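PDB 3IR4: glutaredoxin 2 from Salmonella enterica subsp. enterica serovar Typhimurium, which probably catalyses glutathione-dependent reduction of disulfides as a thiol oxidoreductase, and carries glutathione in its active-site pocket. Local coordinates for residues 8-13 with 17-22; 64-69 with 175-180; 71-74 with 79-82; 109-114 with 185-190. All coordinates share one frame; numbering follows the deposited sequence.

Contact 1: residues 8-13 with 17-22; sequences IYDHCP and KARMIF. With GSH (glutathione), chain B.
A chi1 of -171° turns the Asp-10 carboxylate away from its own amide and toward Arg-19, whose chain meets it by folding about its CG-CD bond (chi3 65°). The resulting salt bridge is loose: Asp-10 OD1 stands 3.5 Å from Arg-19 NH1, near the guanidinium plane at its edge, and the two flat groups are turned 50° apart. Two waters supplement this long ion pair. One molecule donates to Asp-10 OD1 and accepts from Arg-19 NH1, while a second links the same NH1 to the backbone O of Asp-10, 3.0 Å from that water. Asp-10 OD1 has another charged partner in Arg-183, so the carboxylate is shared between helices 13-25 and 173-185. Nearer the backbone, Ile-8 CD1 packs on Arg-19 CD at 4.1 Å, the two side chains lying roughly perpendicular.

This is the strand-loop-helix start of a thioredoxin-like fold. A type I turn from Tyr-9 to Cys-12 leads into helix 13-25, with Cys-12 as its N-cap, and Cys-12 SG forms a mixed disulfide of 2.3 Å with glutathione SG2. Cys-15 completes what fits a CxxC pattern. Lys-17 N donates 2.9 Å to Pro-13 O in the first turn of that helix. The aliphatic part of Lys-17 passes the same carbonyl, CG being 3.3 Å from Pro-13 O, and its NZ is hydrogen-bonded to His-177 ND1.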
loop_
_atom_site.group_PDB
_atom_site.type_symbol
_atom_site.label_atom_id
_atom_site.label_comp_id
_atom_site.label_asym_id
_atom_site.label_seq_id
_atom_site.Cartn_x
_atom_site.Cartn_y
_atom_site.Cartn_z
ATOM N N ILE A 8 5.684 9.040 5.414
ATOM C CA ILE A 8 4.788 7.910 5.301
ATOM C C ILE A 8 4.469 7.227 6.606
ATOM O O ILE A 8 5.117 7.425 7.629
ATOM C CB ILE A 8 5.426 6.806 4.364
ATOM C CG1 ILE A 8 6.698 6.195 4.968
ATOM C CG2 ILE A 8 5.739 7.360 2.964
ATOM C CD1 ILE A 8 7.287 5.020 4.184
ATOM N N TYR A 9 3.450 6.353 6.517
ATOM C CA TYR A 9 3.269 5.224 7.455
ATOM C C TYR A 9 3.551 3.986 6.591
ATOM O O TYR A 9 3.050 3.879 5.477
ATOM C CB TYR A 9 1.858 5.132 8.017
ATOM C CG TYR A 9 1.370 6.365 8.708
ATOM C CD1 TYR A 9 2.208 7.152 9.484
ATOM C CD2 TYR A 9 0.033 6.731 8.590
ATOM C CE1 TYR A 9 1.719 8.333 10.090
ATOM C CE2 TYR A 9 -0.447 7.870 9.195
ATOM C CZ TYR A 9 0.398 8.688 9.926
ATOM O OH TYR A 9 -0.113 9.838 10.473
ATOM N N ASP A 10 4.356 3.065 7.093
ATOM C CA ASP A 10 4.750 1.877 6.329
ATOM C C ASP A 10 3.575 0.980 5.951
ATOM O O ASP A 10 3.569 0.389 4.870
ATOM C CB ASP A 10 5.859 1.144 7.106
ATOM C CG ASP A 10 6.512 0.007 6.329
ATOM O OD1 ASP A 10 6.508 -0.004 5.087
ATOM O OD2 ASP A 10 7.092 -0.840 7.012
ATOM N N HIS A 11 2.575 0.873 6.816
ATOM C CA HIS A 11 1.427 0.017 6.533
ATOM C C HIS A 11 0.456 0.612 5.502
ATOM O O HIS A 11 -0.384 -0.094 4.966
ATOM C CB HIS A 11 0.598 -0.247 7.803
ATOM C CG HIS A 11 -0.334 0.872 8.175
ATOM N ND1 HIS A 11 0.028 1.884 9.032
ATOM C CD2 HIS A 11 -1.624 1.120 7.836
ATOM C CE1 HIS A 11 -0.994 2.710 9.184
ATOM N NE2 HIS A 11 -2.001 2.276 8.460
ATOM N N CYS A 12 0.562 1.913 5.251
ATOM C CA CYS A 12 -0.477 2.623 4.499
ATOM C C CYS A 12 -0.386 2.340 3.012
ATOM O O CYS A 12 0.653 2.578 2.434
ATOM C CB CYS A 12 -0.326 4.136 4.764
ATOM S SG CYS A 12 -1.421 5.151 3.731
ATOM N N PRO A 13 -1.461 1.806 2.400
ATOM C CA PRO A 13 -1.379 1.495 0.986
ATOM C C PRO A 13 -1.152 2.722 0.108
ATOM O O PRO A 13 -0.497 2.633 -0.947
ATOM C CB PRO A 13 -2.707 0.779 0.706
ATOM C CG PRO A 13 -3.638 1.305 1.707
ATOM C CD PRO A 13 -2.796 1.492 2.931
ATOM N N LYS A 17 1.783 3.261 -2.703
ATOM C CA LYS A 17 1.576 3.799 -4.052
ATOM C C LYS A 17 2.650 4.855 -4.379
ATOM O O LYS A 17 3.265 4.833 -5.433
ATOM C CB LYS A 17 0.181 4.414 -4.214
ATOM C CG LYS A 17 -0.931 3.400 -4.093
ATOM C CD LYS A 17 -2.310 4.006 -4.194
ATOM C CE LYS A 17 -3.338 3.060 -3.698
ATOM N NZ LYS A 17 -4.723 3.493 -3.939
ATOM N N ALA A 18 2.831 5.785 -3.445
ATOM C CA ALA A 18 3.766 6.891 -3.605
ATOM C C ALA A 18 5.209 6.428 -3.724
ATOM O O ALA A 18 5.999 7.088 -4.364
ATOM C CB ALA A 18 3.640 7.885 -2.468
ATOM N N ARG A 19 5.551 5.299 -3.120
ATOM C CA ARG A 19 6.890 4.736 -3.208
ATOM C C ARG A 19 7.151 3.979 -4.504
ATOM O O ARG A 19 8.306 3.792 -4.884
ATOM C CB ARG A 19 7.114 3.766 -2.050
ATOM C CG ARG A 19 7.203 4.464 -0.727
ATOM C CD ARG A 19 7.183 3.477 0.419
ATOM N NE ARG A 19 8.378 2.652 0.348
ATOM C CZ ARG A 19 8.614 1.581 1.089
ATOM N NH1 ARG A 19 7.718 1.169 1.970
ATOM N NH2 ARG A 19 9.757 0.917 0.936
HETATM N N MSE A 20 6.102 3.480 -5.150
HETATM C CA MSE A 20 6.313 2.575 -6.273
HETATM C C MSE A 20 7.105 3.135 -7.449
HETATM O O MSE A 20 7.959 2.460 -7.970
HETATM C CB MSE A 20 4.987 2.000 -6.784
HETATM C CG MSE A 20 4.343 1.037 -5.806
HETATM SE SE MSE A 20 2.584 0.459 -6.365
HETATM C CE MSE A 20 3.086 -0.653 -7.854
ATOM N N ILE A 21 6.785 4.350 -7.899
ATOM C CA ILE A 21 7.463 4.886 -9.084
ATOM C C ILE A 21 8.932 5.112 -8.789
ATOM O O ILE A 21 9.774 4.944 -9.675
ATOM C CB ILE A 21 6.788 6.157 -9.660
ATOM C CG1 ILE A 21 5.375 5.844 -10.172
ATOM C CG2 ILE A 21 7.646 6.793 -10.789
ATOM C CD1 ILE A 21 5.282 4.933 -11.330
ATOM N N PHE A 22 9.273 5.529 -7.565
ATOM C CA PHE A 22 10.677 5.693 -7.220
ATOM C C PHE A 22 11.434 4.395 -7.469
ATOM O O PHE A 22 12.535 4.365 -8.007
ATOM C CB PHE A 22 10.850 6.151 -5.779
ATOM C CG PHE A 22 10.432 7.564 -5.538
ATOM C CD1 PHE A 22 11.278 8.626 -5.822
ATOM C CD2 PHE A 22 9.172 7.850 -5.017
ATOM C CE1 PHE A 22 10.901 9.924 -5.588
ATOM C CE2 PHE A 22 8.798 9.171 -4.788
ATOM C CZ PHE A 22 9.678 10.206 -5.069
HETATM N N1 GSH B . -6.339 10.644 -0.692
HETATM C CA1 GSH B . -5.115 10.363 0.070
HETATM C C1 GSH B . -4.035 9.887 -0.863
HETATM O O11 GSH B . -4.403 9.330 -1.932
HETATM O O12 GSH B . -2.845 10.048 -0.532
HETATM C CB1 GSH B . -5.437 9.316 1.127
HETATM C CG1 GSH B . -4.293 9.175 2.130
HETATM C CD1 GSH B . -4.671 8.461 3.411
HETATM O OE1 GSH B . -5.903 7.935 3.549
HETATM N N2 GSH B . -3.765 8.308 4.343
HETATM C CA2 GSH B . -4.031 7.814 5.690
HETATM C C2 GSH B . -3.901 8.924 6.679
HETATM O O2 GSH B . -2.961 9.847 6.498
HETATM C CB2 GSH B . -3.079 6.651 6.056
HETATM S SG2 GSH B . -3.260 5.129 5.067
HETATM N N3 GSH B . -4.682 8.933 7.730
HETATM C CA3 GSH B . -4.815 10.094 8.574
HETATM C C3 GSH B . -4.342 9.754 9.936
HETATM O O31 GSH B . -3.670 8.689 10.100
HETATM O O32 GSH B . -4.623 10.545 10.872
HETATM O O HOH W 1 8.928 -0.783 3.894
HETATM O O HOH W 2 4.854 2.136 2.800
#

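Contact 2: residues 64-69 with 175-180; sequences ESMDIV and DIHLFP. With GSH (glutathione), chain B; SO4 (sulfate ion), chain F.
Helix 65-74 meets segment 175-180 through Met-66 and Val-69, while the start of the same helix binds glutathione. Glu-64, its N-cap, accepts from glutathione N1 through OE1 at 2.8 Å. Ser-65 then grips the gamma-glutamyl carboxylate of glutathione twice: its backbone N donates to glutathione O12 at 2.8 Å, and its OG donates to glutathione O11 at 2.7 Å. Lying at the helix N-terminus, that carboxylate is probably stabilised by the helix dipole as well.

Met-66, a selenomethionine, makes the main step across. Bends at chi2 and chi3 fold its chain so that SE reaches both partners, touching Ile-176 CG2 at 3.6 Å and His-177 CE1 at 3.6 Å. Met-66 and Ile-176 run alongside, oppositely directed, whereas the selenium meets the imidazole obliquely, 44° off the ring normal. Next to CE1, His-177 NE2 donates in the ring plane to O3 of a sulfate probably from the crystallisation liquor. A turn further along, Val-69 meets Ile-176 tip to tip, CG2 to CG2 at 4.0 Å.

The axes of the two short segments approach to 12.1 Å, with 121° between their N-to-C directions, so the helices meet through side chains and their backbones stay well apart. Such an interface between a thioredoxin-like domain and an all-helical one, with the glutathione gamma-glutamyl end held at a helix N-terminus, is characteristic of the glutathione S-transferase fold.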
loop_
_atom_site.group_PDB
_atom_site.type_symbol
_atom_site.label_atom_id
_atom_site.label_comp_id
_atom_site.label_asym_id
_atom_site.label_seq_id
_atom_site.Cartn_x
_atom_site.Cartn_y
_atom_site.Cartn_z
ATOM N N GLU A 64 -1.265 13.673 -1.660
ATOM C CA GLU A 64 -2.114 12.858 -2.538
ATOM C C GLU A 64 -1.312 11.841 -3.333
ATOM O O GLU A 64 -0.593 12.196 -4.272
ATOM C CB GLU A 64 -3.007 13.683 -3.478
ATOM C CG GLU A 64 -3.970 14.595 -2.750
ATOM C CD GLU A 64 -5.066 13.858 -2.008
ATOM O OE1 GLU A 64 -5.305 12.652 -2.280
ATOM O OE2 GLU A 64 -5.720 14.544 -1.176
ATOM N N SER A 65 -1.467 10.591 -2.941
ATOM C CA SER A 65 -0.736 9.507 -3.570
ATOM C C SER A 65 -0.676 9.546 -5.088
ATOM O O SER A 65 0.406 9.429 -5.651
ATOM C CB SER A 65 -1.272 8.150 -3.108
ATOM O OG SER A 65 -2.622 7.997 -3.423
HETATM N N MSE A 66 -1.806 9.729 -5.743
HETATM C CA MSE A 66 -1.776 9.655 -7.216
HETATM C C MSE A 66 -1.126 10.889 -7.825
HETATM O O MSE A 66 -0.543 10.804 -8.907
HETATM C CB MSE A 66 -3.159 9.386 -7.775
HETATM C CG MSE A 66 -3.768 8.061 -7.359
HETATM SE SE MSE A 66 -2.609 6.509 -7.551
HETATM C CE MSE A 66 -2.338 6.577 -9.448
ATOM N N ASP A 67 -1.250 12.045 -7.163
ATOM C CA ASP A 67 -0.546 13.234 -7.639
ATOM C C ASP A 67 0.961 13.042 -7.519
ATOM O O ASP A 67 1.702 13.458 -8.399
ATOM C CB ASP A 67 -0.995 14.482 -6.913
ATOM C CG ASP A 67 -2.431 14.853 -7.218
ATOM O OD1 ASP A 67 -3.053 14.285 -8.150
ATOM O OD2 ASP A 67 -2.985 15.698 -6.506
ATOM N N ILE A 68 1.417 12.440 -6.428
ATOM C CA ILE A 68 2.818 12.126 -6.253
ATOM C C ILE A 68 3.252 11.146 -7.347
ATOM O O ILE A 68 4.291 11.319 -7.960
ATOM C CB ILE A 68 3.068 11.550 -4.847
ATOM C CG1 ILE A 68 2.760 12.597 -3.781
ATOM C CG2 ILE A 68 4.485 11.003 -4.719
ATOM C CD1 ILE A 68 2.686 12.023 -2.385
ATOM N N VAL A 69 2.492 10.074 -7.548
ATOM C CA VAL A 69 2.807 9.070 -8.550
ATOM C C VAL A 69 3.051 9.726 -9.904
ATOM O O VAL A 69 4.048 9.480 -10.548
ATOM C CB VAL A 69 1.687 8.001 -8.625
ATOM C CG1 VAL A 69 1.779 7.160 -9.909
ATOM C CG2 VAL A 69 1.730 7.085 -7.373
ATOM N N ASP A 175 -1.801 -1.142 -11.681
ATOM C CA ASP A 175 -0.684 -1.700 -10.913
ATOM C C ASP A 175 -0.459 -0.922 -9.622
ATOM O O ASP A 175 -0.162 -1.482 -8.566
ATOM C CB ASP A 175 0.597 -1.713 -11.739
ATOM C CG ASP A 175 0.482 -2.615 -12.927
ATOM O OD1 ASP A 175 0.451 -3.843 -12.699
ATOM O OD2 ASP A 175 0.383 -2.127 -14.068
ATOM N N ILE A 176 -0.568 0.404 -9.734
ATOM C CA ILE A 176 -0.396 1.287 -8.598
ATOM C C ILE A 176 -1.449 0.966 -7.530
ATOM O O ILE A 176 -1.157 0.945 -6.342
ATOM C CB ILE A 176 -0.461 2.765 -9.020
ATOM C CG1 ILE A 176 0.629 3.092 -10.065
ATOM C CG2 ILE A 176 -0.368 3.648 -7.800
ATOM C CD1 ILE A 176 2.071 2.958 -9.582
ATOM N N HIS A 177 -2.682 0.708 -7.934
ATOM C CA HIS A 177 -3.737 0.383 -6.968
ATOM C C HIS A 177 -3.691 -1.065 -6.491
ATOM O O HIS A 177 -4.065 -1.346 -5.346
ATOM C CB HIS A 177 -5.116 0.724 -7.536
ATOM C CG HIS A 177 -5.326 2.175 -7.737
ATOM N ND1 HIS A 177 -5.235 3.092 -6.716
ATOM C CD2 HIS A 177 -5.569 2.876 -8.866
ATOM C CE1 HIS A 177 -5.457 4.297 -7.210
ATOM N NE2 HIS A 177 -5.659 4.191 -8.511
ATOM N N LEU A 178 -3.276 -1.998 -7.333
ATOM C CA LEU A 178 -3.311 -3.404 -6.963
ATOM C C LEU A 178 -2.157 -3.853 -6.058
ATOM O O LEU A 178 -2.363 -4.560 -5.066
ATOM C CB LEU A 178 -3.327 -4.280 -8.240
ATOM C CG LEU A 178 -3.278 -5.775 -8.033
ATOM C CD1 LEU A 178 -4.501 -6.271 -7.194
ATOM C CD2 LEU A 178 -3.191 -6.487 -9.371
ATOM N N PHE A 179 -0.929 -3.500 -6.413
ATOM C CA PHE A 179 0.209 -3.963 -5.657
ATOM C C PHE A 179 0.124 -3.675 -4.139
ATOM O O PHE A 179 0.399 -4.572 -3.357
ATOM C CB PHE A 179 1.544 -3.501 -6.238
ATOM C CG PHE A 179 2.711 -3.905 -5.386
ATOM C CD1 PHE A 179 3.083 -5.245 -5.286
ATOM C CD2 PHE A 179 3.363 -2.975 -4.613
ATOM C CE1 PHE A 179 4.118 -5.634 -4.496
ATOM C CE2 PHE A 179 4.422 -3.367 -3.796
ATOM C CZ PHE A 179 4.787 -4.701 -3.726
ATOM N N PRO A 180 -0.273 -2.465 -3.726
ATOM C CA PRO A 180 -0.307 -2.210 -2.277
ATOM C C PRO A 180 -1.223 -3.170 -1.526
ATOM O O PRO A 180 -0.911 -3.565 -0.387
ATOM C CB PRO A 180 -0.783 -0.772 -2.187
ATOM C CG PRO A 180 -0.358 -0.145 -3.499
ATOM C CD PRO A 180 -0.546 -1.240 -4.502
HETATM N N1 GSH B . -6.339 10.644 -0.692
HETATM C CA1 GSH B . -5.115 10.363 0.070
HETATM C C1 GSH B . -4.035 9.887 -0.863
HETATM O O11 GSH B . -4.403 9.330 -1.932
HETATM O O12 GSH B . -2.845 10.048 -0.532
HETATM C CB1 GSH B . -5.437 9.316 1.127
HETATM C CG1 GSH B . -4.293 9.175 2.130
HETATM C CD1 GSH B . -4.671 8.461 3.411
HETATM O OE1 GSH B . -5.903 7.935 3.549
HETATM N N2 GSH B . -3.765 8.308 4.343
HETATM C CA2 GSH B . -4.031 7.814 5.690
HETATM C C2 GSH B . -3.901 8.924 6.679
HETATM O O2 GSH B . -2.961 9.847 6.498
HETATM C CB2 GSH B . -3.079 6.651 6.056
HETATM S SG2 GSH B . -3.260 5.129 5.067
HETATM N N3 GSH B . -4.682 8.933 7.730
HETATM C CA3 GSH B . -4.815 10.094 8.574
HETATM C C3 GSH B . -4.342 9.754 9.936
HETATM O O31 GSH B . -3.670 8.689 10.100
HETATM O O32 GSH B . -4.623 10.545 10.872
HETATM S S SO4 F . -7.716 6.779 -10.309
HETATM O O1 SO4 F . -7.763 7.166 -11.739
HETATM O O2 SO4 F . -8.475 5.515 -10.216
HETATM O O3 SO4 F . -6.306 6.591 -9.963
HETATM O O4 SO4 F . -8.390 7.815 -9.540
#

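Contact 3: residues 71-74 with 79-82; sequences YVDN and PLLT. With SO4 (sulfate ion), chain D.
The carboxylate of Asp-73 receives two successive backbone amides, one on each oxygen. Leu-80 N donates to OD1 of Asp-73 at 2.8 Å, nearly straight with an angle of 173° at the hydrogen, and Leu-81 N donates to OD2 of the same group at 3.0 Å. Both amides arrive on the syn side and lie 17° out of the carboxylate plane. Rotation about CA-CB to a chi1 of -165° carries the Asp-73 carboxylate off the helix to meet them, and this two-pronged grip limits rotation of the group.

Structurally, the last turn of helix 65-74 is here tied to the loop that leads on to helix 87-97, the linker from the thioredoxin-like domain to the helical domain. The chain turns back closely enough for Pro-79 CA to lie 3.5 Å from Asp-73 O in a CA-H...O contact, and Lys-25 from helix 13-25 bonds to that same carbonyl.

Carbon atoms also border OD2. Pro-79 CB approaches OD2 of Asp-73 at 3.3 Å, and Leu-81 sets its CB and CG against the same oxygen. Asn-74 lies crosswise to the proline ring, its OD1 touching Pro-79 CG at 3.4 Å. Leu-81 also packs on Val-69, further back along the helix, and Leu-80 on Leu-24 and Lys-25.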
loop_
_atom_site.group_PDB
_atom_site.type_symbol
_atom_site.label_atom_id
_atom_site.label_comp_id
_atom_site.label_asym_id
_atom_site.label_seq_id
_atom_site.Cartn_x
_atom_site.Cartn_y
_atom_site.Cartn_z
ATOM N N TYR A 71 3.496 13.023 -10.722
ATOM C CA TYR A 71 4.575 13.996 -10.717
ATOM C C TYR A 71 5.924 13.296 -10.895
ATOM O O TYR A 71 6.745 13.640 -11.753
ATOM C CB TYR A 71 4.542 14.781 -9.405
ATOM C CG TYR A 71 5.752 15.679 -9.220
ATOM C CD1 TYR A 71 5.876 16.875 -9.916
ATOM C CD2 TYR A 71 6.788 15.305 -8.385
ATOM C CE1 TYR A 71 7.005 17.693 -9.755
ATOM C CE2 TYR A 71 7.913 16.107 -8.211
ATOM C CZ TYR A 71 8.029 17.298 -8.903
ATOM O OH TYR A 71 9.140 18.109 -8.731
ATOM N N VAL A 72 6.167 12.289 -10.064
ATOM C CA VAL A 72 7.440 11.589 -10.103
ATOM C C VAL A 72 7.611 10.808 -11.415
ATOM O O VAL A 72 8.669 10.819 -11.974
ATOM C CB VAL A 72 7.607 10.688 -8.862
ATOM C CG1 VAL A 72 8.907 9.868 -8.906
ATOM C CG2 VAL A 72 7.565 11.526 -7.586
ATOM N N ASP A 73 6.570 10.161 -11.915
ATOM C CA ASP A 73 6.670 9.430 -13.170
ATOM C C ASP A 73 6.965 10.389 -14.334
ATOM O O ASP A 73 7.618 10.009 -15.302
ATOM C CB ASP A 73 5.373 8.677 -13.460
ATOM C CG ASP A 73 5.525 7.612 -14.537
ATOM O OD1 ASP A 73 6.615 7.012 -14.637
ATOM O OD2 ASP A 73 4.528 7.382 -15.266
ATOM N N ASN A 74 6.490 11.618 -14.236
ATOM C CA ASN A 74 6.597 12.590 -15.312
ATOM C C ASN A 74 7.807 13.481 -15.240
ATOM O O ASN A 74 8.124 14.180 -16.213
ATOM C CB ASN A 74 5.310 13.425 -15.348
ATOM C CG ASN A 74 4.093 12.606 -15.718
ATOM O OD1 ASN A 74 4.183 11.469 -16.171
ATOM N ND2 ASN A 74 2.913 13.206 -15.543
ATOM N N PRO A 79 7.376 8.892 -18.889
ATOM C CA PRO A 79 6.574 8.073 -17.988
ATOM C C PRO A 79 6.712 6.576 -18.237
ATOM O O PRO A 79 6.850 6.135 -19.371
ATOM C CB PRO A 79 5.132 8.492 -18.348
ATOM C CG PRO A 79 5.239 9.811 -18.988
ATOM C CD PRO A 79 6.578 9.891 -19.626
ATOM N N LEU A 80 6.619 5.808 -17.151
ATOM C CA LEU A 80 6.406 4.369 -17.258
ATOM C C LEU A 80 4.937 3.995 -17.309
ATOM O O LEU A 80 4.620 2.885 -17.727
ATOM C CB LEU A 80 7.066 3.634 -16.100
ATOM C CG LEU A 80 8.590 3.642 -16.035
ATOM C CD1 LEU A 80 9.083 2.667 -14.976
ATOM C CD2 LEU A 80 9.204 3.279 -17.384
ATOM N N LEU A 81 4.042 4.865 -16.841
ATOM C CA LEU A 81 2.609 4.562 -16.830
ATOM C C LEU A 81 2.075 4.815 -18.242
ATOM O O LEU A 81 1.704 5.939 -18.604
ATOM C CB LEU A 81 1.883 5.383 -15.774
ATOM C CG LEU A 81 2.230 5.006 -14.320
ATOM C CD1 LEU A 81 1.798 6.117 -13.377
ATOM C CD2 LEU A 81 1.595 3.689 -13.936
ATOM N N THR A 82 2.109 3.766 -19.047
ATOM C CA THR A 82 1.760 3.872 -20.456
ATOM C C THR A 82 0.606 2.988 -20.893
ATOM O O THR A 82 0.204 3.040 -22.040
ATOM C CB THR A 82 2.984 3.559 -21.346
ATOM O OG1 THR A 82 3.354 2.205 -21.118
ATOM C CG2 THR A 82 4.126 4.530 -21.111
HETATM S S SO4 D . 8.226 21.519 -9.663
HETATM O O1 SO4 D . 9.048 20.400 -10.140
HETATM O O2 SO4 D . 6.795 21.160 -9.540
HETATM O O3 SO4 D . 8.737 21.983 -8.383
HETATM O O4 SO4 D . 8.405 22.630 -10.611
#

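Contact 4: residues 109-114 with 185-190; sequences AKSAFD and LTLVAG
Ser-111 and Leu-187 are the nearest CA pair, 8.8 Å apart, between a loop with an inverse gamma turn centred on Ala-112 and a type I turn running from Leu-185 to Val-188. Leu-187 bridges the gap by extending CG directly opposite its own amide nitrogen (chi1 -169°), which brings both methyls to Ser-111 OG, with CD2 also reaching Phe-113. Its CD1 lies 3.7 Å from Ser-111 OG and its CD2 3.8 Å from that same oxygen. On the phenyl side, Leu-187 CD2 meets the ring edge, near its plane, with 4.1 Å to Phe-113 CE1; the two side chains approach head-on. Leu-187 also rests on Arg-107 and Phe-108 of helix 101-108, so the contact joins two loops of the helical domain beside the end of that helix. Ser-111 OG is bonded to the backbone O of Arg-107: the buried hydroxyl has its polar need met there, and can therefore present its oxygen to the leucine methyls in plain van der Waals contact.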
loop_
_atom_site.group_PDB
_atom_site.type_symbol
_atom_site.label_atom_id
_atom_site.label_comp_id
_atom_site.label_asym_id
_atom_site.label_seq_id
_atom_site.Cartn_x
_atom_site.Cartn_y
_atom_site.Cartn_z
ATOM N N ALA A 109 -2.173 -3.507 13.672
ATOM C CA ALA A 109 -2.122 -3.056 15.058
ATOM C C ALA A 109 -1.258 -3.933 15.964
ATOM O O ALA A 109 -0.859 -3.494 17.029
ATOM C CB ALA A 109 -3.508 -3.004 15.612
ATOM N N LYS A 110 -1.022 -5.171 15.535
ATOM C CA LYS A 110 -0.212 -6.133 16.255
ATOM C C LYS A 110 1.196 -6.289 15.731
ATOM O O LYS A 110 1.956 -7.067 16.276
ATOM C CB LYS A 110 -0.893 -7.495 16.215
ATOM C CG LYS A 110 -2.103 -7.603 17.126
ATOM C CD LYS A 110 -2.943 -8.851 16.819
ATOM C CE LYS A 110 -3.644 -9.464 18.016
ATOM N NZ LYS A 110 -4.578 -8.539 18.690
ATOM N N SER A 111 1.558 -5.535 14.676
ATOM C CA SER A 111 2.801 -5.780 13.982
ATOM C C SER A 111 3.838 -4.667 14.134
ATOM O O SER A 111 3.541 -3.533 14.497
ATOM C CB SER A 111 2.495 -6.039 12.492
ATOM O OG SER A 111 1.736 -7.222 12.344
ATOM N N ALA A 112 5.091 -4.998 13.855
ATOM C CA ALA A 112 6.200 -4.068 14.060
ATOM C C ALA A 112 6.442 -3.046 12.944
ATOM O O ALA A 112 7.531 -2.960 12.427
ATOM C CB ALA A 112 7.482 -4.842 14.348
ATOM N N PHE A 113 5.433 -2.280 12.561
ATOM C CA PHE A 113 5.660 -1.147 11.645
ATOM C C PHE A 113 6.227 0.019 12.457
ATOM O O PHE A 113 5.823 0.243 13.601
ATOM C CB PHE A 113 4.376 -0.714 10.956
ATOM C CG PHE A 113 3.821 -1.732 10.035
ATOM C CD1 PHE A 113 2.689 -2.443 10.372
ATOM C CD2 PHE A 113 4.417 -1.972 8.812
ATOM C CE1 PHE A 113 2.164 -3.366 9.519
ATOM C CE2 PHE A 113 3.889 -2.895 7.945
ATOM C CZ PHE A 113 2.765 -3.590 8.299
ATOM N N ASP A 114 7.123 0.799 11.851
ATOM C CA ASP A 114 7.794 1.876 12.572
ATOM C C ASP A 114 6.861 2.949 13.105
ATOM O O ASP A 114 7.131 3.529 14.152
ATOM C CB ASP A 114 8.883 2.512 11.698
ATOM C CG ASP A 114 10.116 1.682 11.549
ATOM O OD1 ASP A 114 10.231 0.588 12.150
ATOM O OD2 ASP A 114 10.985 2.135 10.778
ATOM N N LEU A 185 -1.620 -7.806 2.068
ATOM C CA LEU A 185 -2.157 -9.144 2.279
ATOM C C LEU A 185 -1.094 -10.159 2.675
ATOM O O LEU A 185 -1.414 -11.175 3.288
ATOM C CB LEU A 185 -2.966 -9.627 1.092
ATOM C CG LEU A 185 -4.367 -9.059 0.967
ATOM C CD1 LEU A 185 -4.976 -9.415 -0.394
ATOM C CD2 LEU A 185 -5.271 -9.542 2.094
ATOM N N THR A 186 0.173 -9.897 2.385
ATOM C CA THR A 186 1.233 -10.805 2.807
ATOM C C THR A 186 1.410 -10.826 4.331
ATOM O O THR A 186 2.095 -11.694 4.858
ATOM C CB THR A 186 2.575 -10.581 2.100
ATOM O OG1 THR A 186 3.125 -9.308 2.449
ATOM C CG2 THR A 186 2.452 -10.723 0.610
ATOM N N LEU A 187 0.794 -9.869 5.040
ATOM C CA LEU A 187 0.810 -9.892 6.502
ATOM C C LEU A 187 -0.163 -10.951 7.051
ATOM O O LEU A 187 -0.120 -11.272 8.240
ATOM C CB LEU A 187 0.426 -8.524 7.049
ATOM C CG LEU A 187 0.645 -8.265 8.549
ATOM C CD1 LEU A 187 2.103 -8.353 8.876
ATOM C CD2 LEU A 187 0.082 -6.894 8.896
ATOM N N VAL A 188 -1.067 -11.438 6.216
ATOM C CA VAL A 188 -2.097 -12.371 6.645
ATOM C C VAL A 188 -1.653 -13.817 6.430
ATOM O O VAL A 188 -1.722 -14.344 5.319
ATOM C CB VAL A 188 -3.441 -12.132 5.887
ATOM C CG1 VAL A 188 -4.524 -13.024 6.446
ATOM C CG2 VAL A 188 -3.842 -10.657 5.970
ATOM N N ALA A 189 -1.211 -14.467 7.510
ATOM C CA ALA A 189 -0.884 -15.885 7.458
ATOM C C ALA A 189 -2.147 -16.671 7.108
ATOM O O ALA A 189 -3.212 -16.402 7.646
ATOM C CB ALA A 189 -0.324 -16.355 8.817
ATOM N N GLY A 190 -2.031 -17.614 6.192
ATOM C CA GLY A 190 -3.074 -18.559 5.865
ATOM C C GLY A 190 -3.651 -18.476 4.468
ATOM O O GLY A 190 -4.358 -19.376 4.031
#

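Overall arrangement
Contacts 1 and 2 both contribute to the glutathione site: their centres are 8 Å apart, contact 1 carrying the disulfide to the ligand and contact 2 its gamma-glutamyl end. Lys-17 NZ to His-177 ND1, 2.9 Å and probably a hydrogen bond, couples them directly. Contact 3 shares helix 65-74 with contact 2, Val-69 CG1 meeting Leu-81 CD1 at 3.6 Å, and touches contact 1 through Phe-22 and Ile-21 against Val-72. Contact 4 belongs to the helical domain alone, yet Phe-113 CD2 comes 3.4 Å from Asp-10 OD2 and so reaches the active-site loop. Contacts 3 and 4 lie on opposite sides of the chain's centre, their own centres about 30 Å apart.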